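Side-chain contacts in cryptic loci regulator 2 (Schizosaccharomyces pombe 972h-, PDB 5IKJ), which promotes transcriptional silencing of heterochromatin as part of the SHREC repressor complex, acting upstream of the histone deacetylases and supporting nucleosome positioning: residues Leu187-Leu190 and Tyr191-Ser195; Cys59-Leu62 and Leu63-Val67. One frame throughout, in Å; residues are numbered along the deposited sequence.

Contact 1 (187-195) and contact 2 (59-67) each lie within a single helix, 183-195 and 50-67, and the two helices pack together with the contact centres about 10 Å apart. Leu-187 CD1 meets Leu-62 CD1 at 3.4 Å, Ile-194 packs against Leu-63 and Val-67, and the rings of Tyr-191 and His-66 stack. Contact 1 is the more buried, and its chemistry turns on a zinc ligand and an aromatic neighbour. Contact 2 is buried on the side of Cys-59, Leu-63 and Val-67, whereas Arg-61, Leu-62 and Gln-65 are partly exposed; its side-chain meetings pair aliphatic carbons with a primary amide, and no metal takes part.

Contact 1. Residues Leu187-Leu190 and Tyr191-Ser195; sequences LHHL and YWLIS. With ZN (zinc ion), chain C.
The side chains of His-189 and Trp-192 both have CG anti to the backbone N (chi1 -165° and 172°), which lays them side by side, pointing the same way from the helix. Their rings form an oblique pair, with planes 36° apart and centroids separated by 5.2 Å. Trp-192 CE3 comes over one face of the imidazole, displaced toward its rim, and lies 3.7 Å from His-189 CE1. Leu-193 reaches the same imidazole through CD1, 4.0 Å from His-189 CD2. Helical bonds between residues four apart space these groups: Leu-193 N to His-189 O at 2.9 Å and Tyr-191 N to Leu-187 O at 2.7 Å, whereas Ile-194 N to Leu-190 O is weak. The motif is a zinc site of one histidine and three cysteines, in which helix 183-195 supplies the histidine and Cys-204, Cys-206 and Cys-209 the three thiolates. His-189 ND1 binds zinc at 2.1 Å, while NE2, on the other side of the ring, is hydrogen-bonded to Asp-21 OD2. With both nitrogens engaged, the imidazole's rotation is fixed, and the acidic second-shell partner would be expected to polarise the ring toward the metal. The indole is tied down separately, since Trp-192 NE1 hydrogen-bonds to Asn-200 O. Farther round the helix, Ile-194 CG1 passes 3.7 Å from Leu-190 O.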
ATOM      1  N   LEU A 187      10.810   8.946 -18.524  1.00 55.15           N
ATOM      2  CA  LEU A 187      10.041   7.835 -17.972  1.00 54.59           C
ATOM      3  C   LEU A 187       8.805   8.321 -17.226  1.00 60.16           C
ATOM      4  O   LEU A 187       7.738   7.703 -17.314  1.00 62.77           O
ATOM      5  CB  LEU A 187      10.918   6.994 -17.046  1.00 60.87           C
ATOM      6  CG  LEU A 187      11.489   5.700 -17.624  1.00 66.50           C
ATOM      7  CD1 LEU A 187      12.323   5.009 -16.570  1.00 60.37           C
ATOM      8  CD2 LEU A 187      10.388   4.764 -18.119  1.00 67.88           C
ATOM      9  N   HIS A 188       8.928   9.419 -16.480  1.00 52.73           N
ATOM     10  CA  HIS A 188       7.782   9.916 -15.726  1.00 53.13           C
ATOM     11  C   HIS A 188       6.662  10.360 -16.658  1.00 47.42           C
ATOM     12  O   HIS A 188       5.484  10.110 -16.381  1.00 51.44           O
ATOM     13  CB  HIS A 188       8.217  11.055 -14.806  1.00 59.02           C
ATOM     14  CG  HIS A 188       9.124  10.616 -13.700  1.00 67.26           C
ATOM     15  ND1 HIS A 188       8.655  10.014 -12.552  1.00 58.74           N
ATOM     16  CD2 HIS A 188      10.470  10.679 -13.570  1.00 52.07           C
ATOM     17  CE1 HIS A 188       9.673   9.729 -11.760  1.00 56.65           C
ATOM     18  NE2 HIS A 188      10.786  10.123 -12.354  1.00 62.57           N
ATOM     19  N   HIS A 189       7.008  11.012 -17.770  1.00 47.02           N
ATOM     20  CA  HIS A 189       5.996  11.358 -18.762  1.00 50.23           C
ATOM     21  C   HIS A 189       5.459  10.110 -19.451  1.00 59.02           C
ATOM     22  O   HIS A 189       4.251  10.000 -19.692  1.00 54.85           O
ATOM     23  CB  HIS A 189       6.575  12.329 -19.789  1.00 52.32           C
ATOM     24  CG  HIS A 189       5.536  13.010 -20.623  1.00 53.41           C
ATOM     25  ND1 HIS A 189       4.756  14.039 -20.142  1.00 55.20           N
ATOM     26  CD2 HIS A 189       5.143  12.806 -21.902  1.00 57.82           C
ATOM     27  CE1 HIS A 189       3.930  14.443 -21.090  1.00 58.48           C
ATOM     28  NE2 HIS A 189       4.143  13.710 -22.168  1.00 61.39           N
ATOM     29  N   LEU A 190       6.340   9.162 -19.780  1.00 57.10           N
ATOM     30  CA  LEU A 190       5.886   7.899 -20.351  1.00 56.37           C
ATOM     31  C   LEU A 190       4.877   7.220 -19.437  1.00 50.30           C
ATOM     32  O   LEU A 190       3.843   6.719 -19.898  1.00 52.30           O
ATOM     33  CB  LEU A 190       7.079   6.974 -20.599  1.00 55.02           C
ATOM     34  CG  LEU A 190       6.741   5.587 -21.155  1.00 55.98           C
ATOM     35  CD1 LEU A 190       6.089   5.696 -22.524  1.00 59.37           C
ATOM     36  CD2 LEU A 190       7.980   4.706 -21.219  1.00 60.26           C
ATOM     37  N   TYR A 191       5.165   7.187 -18.135  1.00 51.17           N
ATOM     38  CA  TYR A 191       4.269   6.538 -17.185  1.00 54.03           C
ATOM     39  C   TYR A 191       2.932   7.266 -17.102  1.00 55.97           C
ATOM     40  O   TYR A 191       1.885   6.634 -16.924  1.00 52.53           O
ATOM     41  CB  TYR A 191       4.944   6.475 -15.817  1.00 49.21           C
ATOM     42  CG  TYR A 191       4.088   5.891 -14.721  1.00 62.47           C
ATOM     43  CD1 TYR A 191       3.930   4.518 -14.592  1.00 67.08           C
ATOM     44  CD2 TYR A 191       3.453   6.714 -13.802  1.00 61.25           C
ATOM     45  CE1 TYR A 191       3.153   3.982 -13.585  1.00 65.11           C
ATOM     46  CE2 TYR A 191       2.676   6.188 -12.792  1.00 63.96           C
ATOM     47  CZ  TYR A 191       2.530   4.822 -12.688  1.00 68.70           C
ATOM     48  OH  TYR A 191       1.753   4.295 -11.682  1.00 84.60           O
ATOM     49  N   TRP A 192       2.948   8.594 -17.232  1.00 50.91           N
ATOM     50  CA  TRP A 192       1.702   9.355 -17.247  1.00 44.67           C
ATOM     51  C   TRP A 192       0.885   9.052 -18.497  1.00 58.83           C
ATOM     52  O   TRP A 192      -0.349   9.012 -18.443  1.00 57.44           O
ATOM     53  CB  TRP A 192       2.009  10.849 -17.157  1.00 46.44           C
ATOM     54  CG  TRP A 192       0.816  11.728 -17.355  1.00 59.15           C
ATOM     55  CD1 TRP A 192      -0.130  12.049 -16.426  1.00 53.33           C
ATOM     56  CD2 TRP A 192       0.443  12.411 -18.559  1.00 56.17           C
ATOM     57  NE1 TRP A 192      -1.071  12.885 -16.977  1.00 58.99           N
ATOM     58  CE2 TRP A 192      -0.741  13.122 -18.286  1.00 57.51           C
ATOM     59  CE3 TRP A 192       0.995  12.487 -19.842  1.00 54.95           C
ATOM     60  CZ2 TRP A 192      -1.385  13.900 -19.247  1.00 52.25           C
ATOM     61  CZ3 TRP A 192       0.355  13.259 -20.795  1.00 54.22           C
ATOM     62  CH2 TRP A 192      -0.822  13.956 -20.492  1.00 55.38           C
ATOM     63  N   LEU A 193       1.554   8.837 -19.633  1.00 49.23           N
ATOM     64  CA  LEU A 193       0.839   8.585 -20.879  1.00 52.04           C
ATOM     65  C   LEU A 193       0.031   7.297 -20.807  1.00 48.34           C
ATOM     66  O   LEU A 193      -1.071   7.218 -21.361  1.00 52.70           O
ATOM     67  CB  LEU A 193       1.823   8.528 -22.048  1.00 51.57           C
ATOM     68  CG  LEU A 193       2.303   9.866 -22.612  1.00 58.22           C
ATOM     69  CD1 LEU A 193       3.408   9.636 -23.632  1.00 53.86           C
ATOM     70  CD2 LEU A 193       1.149  10.639 -23.240  1.00 51.99           C
ATOM     71  N   ILE A 194       0.557   6.276 -20.131  1.00 48.07           N
ATOM     72  CA  ILE A 194      -0.130   4.992 -20.071  1.00 52.04           C
ATOM     73  C   ILE A 194      -1.030   4.850 -18.848  1.00 59.11           C
ATOM     74  O   ILE A 194      -1.884   3.952 -18.824  1.00 58.72           O
ATOM     75  CB  ILE A 194       0.873   3.826 -20.097  1.00 62.49           C
ATOM     76  CG1 ILE A 194       1.768   3.858 -18.867  1.00 62.73           C
ATOM     77  CG2 ILE A 194       1.714   3.863 -21.365  1.00 56.19           C
ATOM     78  CD1 ILE A 194       1.320   2.941 -17.769  1.00 66.25           C
ATOM     79  N   SER A 195      -0.868   5.703 -17.835  1.00 58.70           N
ATOM     80  CA  SER A 195      -1.605   5.572 -16.581  1.00 56.14           C
ATOM     81  C   SER A 195      -2.781   6.537 -16.472  1.00 53.29           C
ATOM     82  O   SER A 195      -3.889   6.119 -16.122  1.00 61.47           O
ATOM     83  CB  SER A 195      -0.660   5.773 -15.391  1.00 52.58           C
ATOM     84  OG  SER A 195       0.144   4.625 -15.182  1.00 78.98           O
TER
HETATM   85 ZN    ZN C 601       4.894  14.897 -18.228  1.00 47.72          ZN

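Contact 2. Residues Cys59-Leu62 and Leu63-Val67; sequences CGRL and LAQHV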
ATOM      1  N   CYS A  59      13.150   1.843 -21.126  1.00 55.60           N
ATOM      2  CA  CYS A  59      11.794   2.343 -20.924  1.00 60.26           C
ATOM      3  C   CYS A  59      10.826   1.201 -20.643  1.00 56.84           C
ATOM      4  O   CYS A  59      10.019   1.271 -19.709  1.00 59.24           O
ATOM      5  CB  CYS A  59      11.342   3.137 -22.150  1.00 46.74           C
ATOM      6  SG  CYS A  59      12.141   4.737 -22.354  1.00 54.67           S
ATOM      7  N   GLY A  60      10.897   0.133 -21.440  1.00 56.64           N
ATOM      8  CA  GLY A  60       9.963  -0.967 -21.271  1.00 51.29           C
ATOM      9  C   GLY A  60      10.136  -1.696 -19.954  1.00 53.92           C
ATOM     10  O   GLY A  60       9.152  -2.025 -19.286  1.00 56.28           O
ATOM     11  N   ARG A  61      11.383  -1.965 -19.560  1.00 57.52           N
ATOM     12  CA  ARG A  61      11.619  -2.662 -18.300  1.00 58.88           C
ATOM     13  C   ARG A  61      11.120  -1.839 -17.122  1.00 50.21           C
ATOM     14  O   ARG A  61      10.406  -2.348 -16.251  1.00 55.06           O
ATOM     15  CB  ARG A  61      13.107  -2.977 -18.127  1.00 57.88           C
ATOM     16  CG  ARG A  61      13.430  -3.581 -16.760  1.00 67.08           C
ATOM     17  CD  ARG A  61      14.887  -3.986 -16.610  1.00 73.70           C
ATOM     18  NE  ARG A  61      15.774  -2.836 -16.457  1.00 71.11           N
ATOM     19  CZ  ARG A  61      16.428  -2.241 -17.451  1.00 66.27           C
ATOM     20  NH1 ARG A  61      17.209  -1.200 -17.193  1.00 60.56           N
ATOM     21  NH2 ARG A  61      16.308  -2.677 -18.698  1.00 66.92           N
ATOM     22  N   LEU A  62      11.495  -0.561 -17.074  1.00 59.31           N
ATOM     23  CA  LEU A  62      11.159   0.269 -15.923  1.00 62.00           C
ATOM     24  C   LEU A  62       9.685   0.649 -15.928  1.00 54.06           C
ATOM     25  O   LEU A  62       9.057   0.719 -14.865  1.00 56.73           O
ATOM     26  CB  LEU A  62      12.046   1.514 -15.905  1.00 57.87           C
ATOM     27  CG  LEU A  62      13.536   1.198 -15.733  1.00 59.96           C
ATOM     28  CD1 LEU A  62      14.397   2.430 -15.958  1.00 58.58           C
ATOM     29  CD2 LEU A  62      13.807   0.610 -14.357  1.00 58.73           C
ATOM     30  N   LEU A  63       9.115   0.894 -17.107  1.00 50.28           N
ATOM     31  CA  LEU A  63       7.668   1.057 -17.197  1.00 58.13           C
ATOM     32  C   LEU A  63       6.958  -0.186 -16.675  1.00 57.18           C
ATOM     33  O   LEU A  63       6.046  -0.094 -15.846  1.00 58.78           O
ATOM     34  CB  LEU A  63       7.258   1.349 -18.641  1.00 49.97           C
ATOM     35  CG  LEU A  63       5.763   1.591 -18.869  1.00 56.86           C
ATOM     36  CD1 LEU A  63       5.269   2.754 -18.018  1.00 59.64           C
ATOM     37  CD2 LEU A  63       5.468   1.847 -20.343  1.00 57.00           C
ATOM     38  N   ALA A  64       7.380  -1.365 -17.141  1.00 54.49           N
ATOM     39  CA  ALA A  64       6.751  -2.605 -16.697  1.00 56.75           C
ATOM     40  C   ALA A  64       6.861  -2.771 -15.188  1.00 54.83           C
ATOM     41  O   ALA A  64       5.889  -3.150 -14.525  1.00 59.84           O
ATOM     42  CB  ALA A  64       7.385  -3.798 -17.411  1.00 67.14           C
ATOM     43  N   GLN A  65       8.041  -2.499 -14.625  1.00 56.72           N
ATOM     44  CA  GLN A  65       8.214  -2.594 -13.182  1.00 65.09           C
ATOM     45  C   GLN A  65       7.427  -1.525 -12.440  1.00 50.27           C
ATOM     46  O   GLN A  65       7.188  -1.669 -11.238  1.00 52.61           O
ATOM     47  CB  GLN A  65       9.699  -2.495 -12.828  1.00 57.48           C
ATOM     48  CG  GLN A  65      10.529  -3.661 -13.349  1.00 67.15           C
ATOM     49  CD  GLN A  65      12.021  -3.422 -13.228  1.00 81.80           C
ATOM     50  OE1 GLN A  65      12.456  -2.377 -12.747  1.00 82.56           O
ATOM     51  NE2 GLN A  65      12.812  -4.395 -13.667  1.00 79.89           N
ATOM     52  N   HIS A  66       7.014  -0.461 -13.130  1.00 56.75           N
ATOM     53  CA  HIS A  66       6.201   0.569 -12.495  1.00 54.34           C
ATOM     54  C   HIS A  66       4.723   0.205 -12.551  1.00 54.50           C
ATOM     55  O   HIS A  66       4.036   0.204 -11.523  1.00 57.27           O
ATOM     56  CB  HIS A  66       6.450   1.914 -13.176  1.00 59.02           C
ATOM     57  CG  HIS A  66       6.102   3.099 -12.331  1.00 63.78           C
ATOM     58  ND1 HIS A  66       6.428   4.388 -12.695  1.00 74.01           N
ATOM     59  CD2 HIS A  66       5.454   3.196 -11.145  1.00 60.86           C
ATOM     60  CE1 HIS A  66       6.000   5.227 -11.770  1.00 73.79           C
ATOM     61  NE2 HIS A  66       5.406   4.530 -10.818  1.00 64.18           N
ATOM     62  N   VAL A  67       4.219  -0.119 -13.743  1.00 50.91           N
ATOM     63  CA  VAL A  67       2.793  -0.394 -13.896  1.00 53.99           C
ATOM     64  C   VAL A  67       2.416  -1.680 -13.175  1.00 54.94           C
ATOM     65  O   VAL A  67       1.366  -1.759 -12.525  1.00 55.26           O
ATOM     66  CB  VAL A  67       2.409  -0.459 -15.385  1.00 54.70           C
ATOM     67  CG1 VAL A  67       0.892  -0.503 -15.540  1.00 62.00           C
ATOM     68  CG2 VAL A  67       2.971   0.729 -16.134  1.00 61.40           C
TER
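Backbone bonds between residues four apart run from Leu-63 N to Cys-59 O (2.8 Å), Ala-64 N to Gly-60 O and Gln-65 N to Arg-61 O, all three fairly straight at the hydrogen. This is the alpha-helical pattern of the C-terminal part of helix 50-67; the next bond, His-66 N to Leu-62 O, is weak at 125°. On the partly exposed side, Arg-61 and Gln-65 lie alongside each other, pointing the same way, their guanidinium and amide planes 68° apart. What touches is the arginine's aliphatic stem: Gln-65 NE2 is 3.3 Å from Arg-61 CG and 3.6 Å from Arg-61 CD. With CG anti to the carbonyl carbon (chi1 -65°), Gln-65 runs back along the helix over Arg-61 O, to which its own CG comes within 3.2 Å. An alanine in place of Gln-65 would lack the amide and is likely to leave the stem of Arg-61 without this flank and freer to turn. His-66 instead directs its ring toward helix 214-237, where NE2 hydrogen-bonds to Glu-225. At the other end of the glutamine amide, Gln-65 OE1 lies 3.7 Å from Leu-62 CD2.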